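Local coordinates for intracellular sulfur oxidation protein dsrF (Allochromatium vinosum, PDB 2HY5) that is of unknown function but could take part in the oxidation of intracellular sulfur, and is found assembled with DsrE and DsrH, at residues L11-P16 and L44-Q50; L72-R78 and E99-E103. All coordinates share one frame; numbering follows the deposited sequence.

Contact 1: residues L11-P16 and L44-Q50; sequences LNRKAP and LDDGVYQ
At the C-terminal edge of the parallel sheet, the ends of the neighbouring strands 7-12 and 38-43 run into two loops that N12, R13 and K14 join to L44, D45 and Q50. The last bond of sheet type is L44 N to N12 O, 2.9 Å long and almost straight (175° at the hydrogen). Beyond it the backbones stay close: the CA-H of G47 also points at N12 O, and R13 CA lies 3.2 Å from L44 O. R13 and D45 run side by side and form a salt bridge. The arginine turns the edge of its guanidinium to the acid, and NE, 2.9 Å from D45 OD2, and NH2, 3.2 Å from it, both donate to this one oxygen. The NE bond uses the anti lone pair of OD2, whereas NH2 comes from above the carboxylate plane; the two planes stand 80° apart. S19 of a DsrH chain is a further partner of OD2. Q50, extended beyond CG (chi2 -175°), reaches across the loop, and its NE2 donates to K14 O at 2.8 Å, in the plane of both groups. A water bridges the same nitrogen to N12 OD1, and Y69 binds OE1. P16 CD packs against Y49 CB, 4.0 Å away, and against Q50 CG. A second water links A15 N to D46 OD2, which also bonds to S10 of the other DsrH chain. Charge pairing, a buried amide and bridging water thus fix the two loops against each other where DsrH chains pack on them.

Contact 2: residues L72-R78 and E99-E103; sequences LGDYEVR and EIAFE
R78 lies across one face of F102 in a CH-pi contact that joins the loop after the 3-10 segment running through 72-74 to the start of strand 102-103. R78 CD sits 3.6 Å from the centroid of the F102 ring and only 4° off the normal, over the centre of the face. The bend at chi2 (67°) carries the chain over the ring, and the guanidinium beyond it is tilted 30° from the ring plane. The backbone carbonyl of V77 approaches F102 CD2, with O at 3.6 Å, and E76 O lies farther out at the ring edge. Packing is also close at G73, whose CA-H points at A101 O with CA 3.3 Å from it, while I100 CG2 touches L72 CB at 4.2 Å. Beside this close approach a water accepts weakly from G73 N and donates to A101 O. The looser margin lies at A101, which is exposed, and at the partly exposed R78, whose NH1 makes a long, weak ion pair with E109. With no direct hydrogen bond across the contact and V77 O buried without a partner, cohesion probably rests on apolar packing, the CH-pi and CA-H...O contacts and a water bridge with one weak leg.

In the fold
From the N terminus, strand 7-12 leads into 11-16, and the chain returns through helix 21-32 and strand 38-43 to 44-50, where contact 1 closes this first beta-alpha-beta unit. The chain then runs through a long loop to 72-78, passes strand 79-83 and helix 84-89, and comes back at 99-103 to close contact 2. The two loops follow in series, neither nesting nor crossing, and their contacts lie on opposite sides of the chain's centre, their own centres about 19 Å apart. Contact 1 ties together the ends of two central strands beside DsrH; contact 2 joins the lead-in to strand 79-83 to the small antiparallel pair 102-103 and 110-111, with no other chain touching either of its segments.

Contact 1: residues L11-P16 and L44-Q50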
loop_
_atom_site.group_PDB
_atom_site.type_symbol
_atom_site.label_atom_id
_atom_site.label_comp_id
_atom_site.label_asym_id
_atom_site.label_seq_id
_atom_site.Cartn_x
_atom_site.Cartn_y
_atom_site.Cartn_z
ATOM N N LEU B 11 8.407 8.711 13.172
ATOM C CA LEU B 11 6.949 8.666 13.211
ATOM C C LEU B 11 6.374 7.328 12.767
ATOM O O LEU B 11 6.336 7.025 11.576
ATOM C CB LEU B 11 6.384 9.783 12.331
ATOM C CG LEU B 11 4.866 9.918 12.212
ATOM C CD1 LEU B 11 4.261 10.203 13.569
ATOM C CD2 LEU B 11 4.542 11.038 11.234
ATOM N N ASN B 12 5.919 6.540 13.740
ATOM C CA ASN B 12 5.332 5.227 13.489
ATOM C C ASN B 12 3.811 5.300 13.536
ATOM O O ASN B 12 3.236 5.595 14.579
ATOM C CB ASN B 12 5.833 4.232 14.534
ATOM C CG ASN B 12 7.293 3.901 14.357
ATOM O OD1 ASN B 12 7.722 3.511 13.272
ATOM N ND2 ASN B 12 8.069 4.051 15.424
ATOM N N ARG B 13 3.162 5.009 12.413
ATOM C CA ARG B 13 1.708 5.083 12.339
ATOM C C ARG B 13 1.014 3.838 11.803
ATOM O O ARG B 13 -0.213 3.813 11.705
ATOM C CB ARG B 13 1.297 6.284 11.479
ATOM C CG ARG B 13 1.666 7.636 12.074
ATOM C CD ARG B 13 1.229 8.776 11.157
ATOM N NE ARG B 13 -0.196 8.698 10.843
ATOM C CZ ARG B 13 -0.681 8.517 9.619
ATOM N NH1 ARG B 13 0.142 8.398 8.583
ATOM N NH2 ARG B 13 -1.991 8.444 9.427
ATOM N N LYS B 14 1.779 2.812 11.452
ATOM C CA LYS B 14 1.182 1.595 10.912
ATOM C C LYS B 14 1.240 0.400 11.857
ATOM O O LYS B 14 2.162 0.260 12.661
ATOM C CB LYS B 14 1.848 1.234 9.580
ATOM C CG LYS B 14 1.689 2.312 8.518
ATOM C CD LYS B 14 2.366 1.917 7.221
ATOM C CE LYS B 14 2.315 3.041 6.193
ATOM N NZ LYS B 14 0.923 3.415 5.827
ATOM N N ALA B 15 0.220 -0.449 11.771
ATOM C CA ALA B 15 0.150 -1.637 12.606
ATOM C C ALA B 15 1.212 -2.617 12.134
ATOM O O ALA B 15 1.580 -2.625 10.962
ATOM C CB ALA B 15 -1.241 -2.275 12.502
ATOM N N PRO B 16 1.722 -3.456 13.047
ATOM C CA PRO B 16 2.750 -4.442 12.711
ATOM C C PRO B 16 2.200 -5.649 11.947
ATOM O O PRO B 16 0.995 -5.918 11.969
ATOM C CB PRO B 16 3.305 -4.822 14.079
ATOM C CG PRO B 16 2.087 -4.775 14.934
ATOM C CD PRO B 16 1.416 -3.490 14.490
ATOM N N LEU B 44 1.783 6.799 16.821
ATOM C CA LEU B 44 0.512 7.477 16.629
ATOM C C LEU B 44 -0.409 6.638 15.753
ATOM O O LEU B 44 0.051 5.819 14.952
ATOM C CB LEU B 44 0.771 8.838 15.970
ATOM C CG LEU B 44 -0.408 9.669 15.460
ATOM C CD1 LEU B 44 -1.261 10.137 16.633
ATOM C CD2 LEU B 44 0.122 10.861 14.670
ATOM N N ASP B 45 -1.712 6.851 15.898
ATOM C CA ASP B 45 -2.692 6.102 15.120
ATOM C C ASP B 45 -2.431 4.603 15.276
ATOM O O ASP B 45 -2.183 4.143 16.390
ATOM C CB ASP B 45 -2.636 6.529 13.649
ATOM C CG ASP B 45 -3.076 7.980 13.448
ATOM O OD1 ASP B 45 -4.030 8.414 14.129
ATOM O OD2 ASP B 45 -2.481 8.686 12.606
ATOM N N ASP B 46 -2.469 3.836 14.188
ATOM C CA ASP B 46 -2.241 2.396 14.313
ATOM C C ASP B 46 -0.837 2.046 14.778
ATOM O O ASP B 46 -0.552 0.894 15.098
ATOM C CB ASP B 46 -2.547 1.662 13.001
ATOM C CG ASP B 46 -4.035 1.440 12.786
ATOM O OD1 ASP B 46 -4.811 1.596 13.750
ATOM O OD2 ASP B 46 -4.422 1.098 11.648
ATOM N N GLY B 47 0.039 3.043 14.819
ATOM C CA GLY B 47 1.392 2.801 15.280
ATOM C C GLY B 47 1.413 2.357 16.735
ATOM O O GLY B 47 2.339 1.670 17.172
ATOM N N VAL B 48 0.395 2.738 17.503
ATOM C CA VAL B 48 0.366 2.340 18.907
ATOM C C VAL B 48 0.241 0.821 19.033
ATOM O O VAL B 48 0.599 0.248 20.052
ATOM C CB VAL B 48 -0.791 3.021 19.687
ATOM C CG1 VAL B 48 -0.684 4.545 19.538
ATOM C CG2 VAL B 48 -2.137 2.523 19.196
ATOM N N TYR B 49 -0.264 0.173 17.987
ATOM C CA TYR B 49 -0.414 -1.279 17.995
ATOM C C TYR B 49 0.948 -1.966 17.926
ATOM O O TYR B 49 1.077 -3.153 18.240
ATOM C CB TYR B 49 -1.281 -1.722 16.812
ATOM C CG TYR B 49 -2.772 -1.593 17.046
ATOM C CD1 TYR B 49 -3.607 -1.078 16.058
ATOM C CD2 TYR B 49 -3.352 -2.041 18.232
ATOM C CE1 TYR B 49 -4.984 -1.014 16.238
ATOM C CE2 TYR B 49 -4.726 -1.984 18.425
ATOM C CZ TYR B 49 -5.535 -1.472 17.423
ATOM O OH TYR B 49 -6.894 -1.442 17.603
ATOM N N GLN B 50 1.968 -1.227 17.499
ATOM C CA GLN B 50 3.304 -1.803 17.415
ATOM C C GLN B 50 3.840 -2.165 18.798
ATOM O O GLN B 50 4.721 -3.016 18.932
ATOM C CB GLN B 50 4.269 -0.821 16.747
ATOM C CG GLN B 50 4.025 -0.592 15.266
ATOM C CD GLN B 50 5.090 0.298 14.648
ATOM O OE1 GLN B 50 6.230 0.324 15.109
ATOM N NE2 GLN B 50 4.733 1.010 13.588
HETATM O O HOH W 1 6.557 2.090 11.609
HETATM O O HOH W 2 -2.064 0.260 10.047
#

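Contact 2: residues L72-R78 and E99-E103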
loop_
_atom_site.group_PDB
_atom_site.type_symbol
_atom_site.label_atom_id
_atom_site.label_comp_id
_atom_site.label_asym_id
_atom_site.label_seq_id
_atom_site.Cartn_x
_atom_site.Cartn_y
_atom_site.Cartn_z
ATOM N N LEU B 72 15.229 -0.993 22.890
ATOM C CA LEU B 72 15.479 0.385 22.483
ATOM C C LEU B 72 16.263 1.210 23.494
ATOM O O LEU B 72 17.077 2.050 23.112
ATOM C CB LEU B 72 14.163 1.089 22.148
ATOM C CG LEU B 72 13.503 0.659 20.833
ATOM C CD1 LEU B 72 12.188 1.393 20.648
ATOM C CD2 LEU B 72 14.448 0.959 19.669
ATOM N N GLY B 73 16.022 0.977 24.781
ATOM C CA GLY B 73 16.746 1.715 25.800
ATOM C C GLY B 73 18.230 1.417 25.717
ATOM O O GLY B 73 19.067 2.273 26.005
ATOM N N ASP B 74 18.561 0.194 25.313
ATOM C CA ASP B 74 19.953 -0.209 25.185
ATOM C C ASP B 74 20.632 0.538 24.042
ATOM O O ASP B 74 21.858 0.618 23.985
ATOM C CB ASP B 74 20.052 -1.721 24.956
ATOM C CG ASP B 74 19.538 -2.524 26.138
ATOM O OD1 ASP B 74 20.023 -2.294 27.266
ATOM O OD2 ASP B 74 18.651 -3.385 25.943
ATOM N N TYR B 75 19.831 1.085 23.130
ATOM C CA TYR B 75 20.361 1.839 21.997
ATOM C C TYR B 75 20.250 3.345 22.222
ATOM O O TYR B 75 20.090 4.115 21.275
ATOM C CB TYR B 75 19.630 1.462 20.707
ATOM C CG TYR B 75 19.974 0.087 20.185
ATOM C CD1 TYR B 75 19.437 -1.059 20.768
ATOM C CD2 TYR B 75 20.855 -0.067 19.115
ATOM C CE1 TYR B 75 19.768 -2.330 20.297
ATOM C CE2 TYR B 75 21.195 -1.327 18.636
ATOM C CZ TYR B 75 20.649 -2.455 19.231
ATOM O OH TYR B 75 20.987 -3.702 18.759
ATOM N N GLU B 76 20.326 3.747 23.487
ATOM C CA GLU B 76 20.260 5.155 23.873
ATOM C C GLU B 76 18.949 5.889 23.627
ATOM O O GLU B 76 18.892 7.107 23.787
ATOM C CB GLU B 76 21.396 5.949 23.212
ATOM C CG GLU B 76 22.663 6.048 24.046
ATOM C CD GLU B 76 23.629 7.097 23.523
ATOM O OE1 GLU B 76 24.658 7.343 24.188
ATOM O OE2 GLU B 76 23.358 7.679 22.450
ATOM N N VAL B 77 17.901 5.176 23.233
ATOM C CA VAL B 77 16.625 5.839 23.010
ATOM C C VAL B 77 15.956 6.056 24.366
ATOM O O VAL B 77 15.548 5.106 25.033
ATOM C CB VAL B 77 15.699 5.007 22.115
ATOM C CG1 VAL B 77 14.462 5.818 21.777
ATOM C CG2 VAL B 77 16.435 4.601 20.846
ATOM N N ARG B 78 15.858 7.319 24.765
ATOM C CA ARG B 78 15.276 7.700 26.047
ATOM C C ARG B 78 13.856 8.231 25.887
ATOM O O ARG B 78 13.031 8.112 26.799
ATOM C CB ARG B 78 16.161 8.774 26.691
ATOM C CG ARG B 78 15.623 9.398 27.971
ATOM C CD ARG B 78 15.577 8.400 29.112
ATOM N NE ARG B 78 15.296 9.043 30.391
ATOM C CZ ARG B 78 16.158 9.812 31.052
ATOM N NH1 ARG B 78 17.368 10.039 30.559
ATOM N NH2 ARG B 78 15.809 10.355 32.210
ATOM N N GLU B 99 6.725 -2.663 28.274
ATOM C CA GLU B 99 7.524 -1.704 29.016
ATOM C C GLU B 99 8.893 -1.708 28.360
ATOM O O GLU B 99 9.370 -2.752 27.919
ATOM C CB GLU B 99 7.643 -2.123 30.483
ATOM C CG GLU B 99 6.327 -2.104 31.238
ATOM C CD GLU B 99 6.497 -2.434 32.706
ATOM O OE1 GLU B 99 6.923 -3.567 33.016
ATOM O OE2 GLU B 99 6.208 -1.559 33.549
ATOM N N ILE B 100 9.511 -0.537 28.278
ATOM C CA ILE B 100 10.830 -0.419 27.679
ATOM C C ILE B 100 11.755 0.213 28.710
ATOM O O ILE B 100 11.611 1.391 29.055
ATOM C CB ILE B 100 10.774 0.446 26.403
ATOM C CG1 ILE B 100 9.868 -0.231 25.372
ATOM C CG2 ILE B 100 12.181 0.661 25.850
ATOM C CD1 ILE B 100 9.694 0.562 24.079
ATOM N N ALA B 101 12.699 -0.585 29.202
ATOM C CA ALA B 101 13.646 -0.132 30.215
ATOM C C ALA B 101 14.750 0.756 29.664
ATOM O O ALA B 101 15.056 0.731 28.473
ATOM C CB ALA B 101 14.259 -1.338 30.920
ATOM N N PHE B 102 15.346 1.544 30.550
ATOM C CA PHE B 102 16.433 2.438 30.177
ATOM C C PHE B 102 17.398 2.569 31.339
ATOM O O PHE B 102 16.996 2.883 32.459
ATOM C CB PHE B 102 15.894 3.824 29.799
ATOM C CG PHE B 102 16.972 4.836 29.485
ATOM C CD1 PHE B 102 17.593 5.554 30.501
ATOM C CD2 PHE B 102 17.376 5.054 28.170
ATOM C CE1 PHE B 102 18.601 6.476 30.217
ATOM C CE2 PHE B 102 18.382 5.972 27.872
ATOM C CZ PHE B 102 18.997 6.685 28.899
ATOM N N GLU B 103 18.672 2.313 31.076
ATOM C CA GLU B 103 19.680 2.437 32.112
ATOM C C GLU B 103 20.937 3.055 31.529
ATOM O O GLU B 103 21.331 2.753 30.400
ATOM C CB GLU B 103 20.006 1.075 32.732
ATOM C CG GLU B 103 20.826 0.152 31.852
ATOM C CD GLU B 103 21.335 -1.061 32.609
ATOM O OE1 GLU B 103 22.051 -1.885 32.001
ATOM O OE2 GLU B 103 21.021 -1.188 33.811
HETATM O O HOH W 3 15.512 -1.085 26.681
#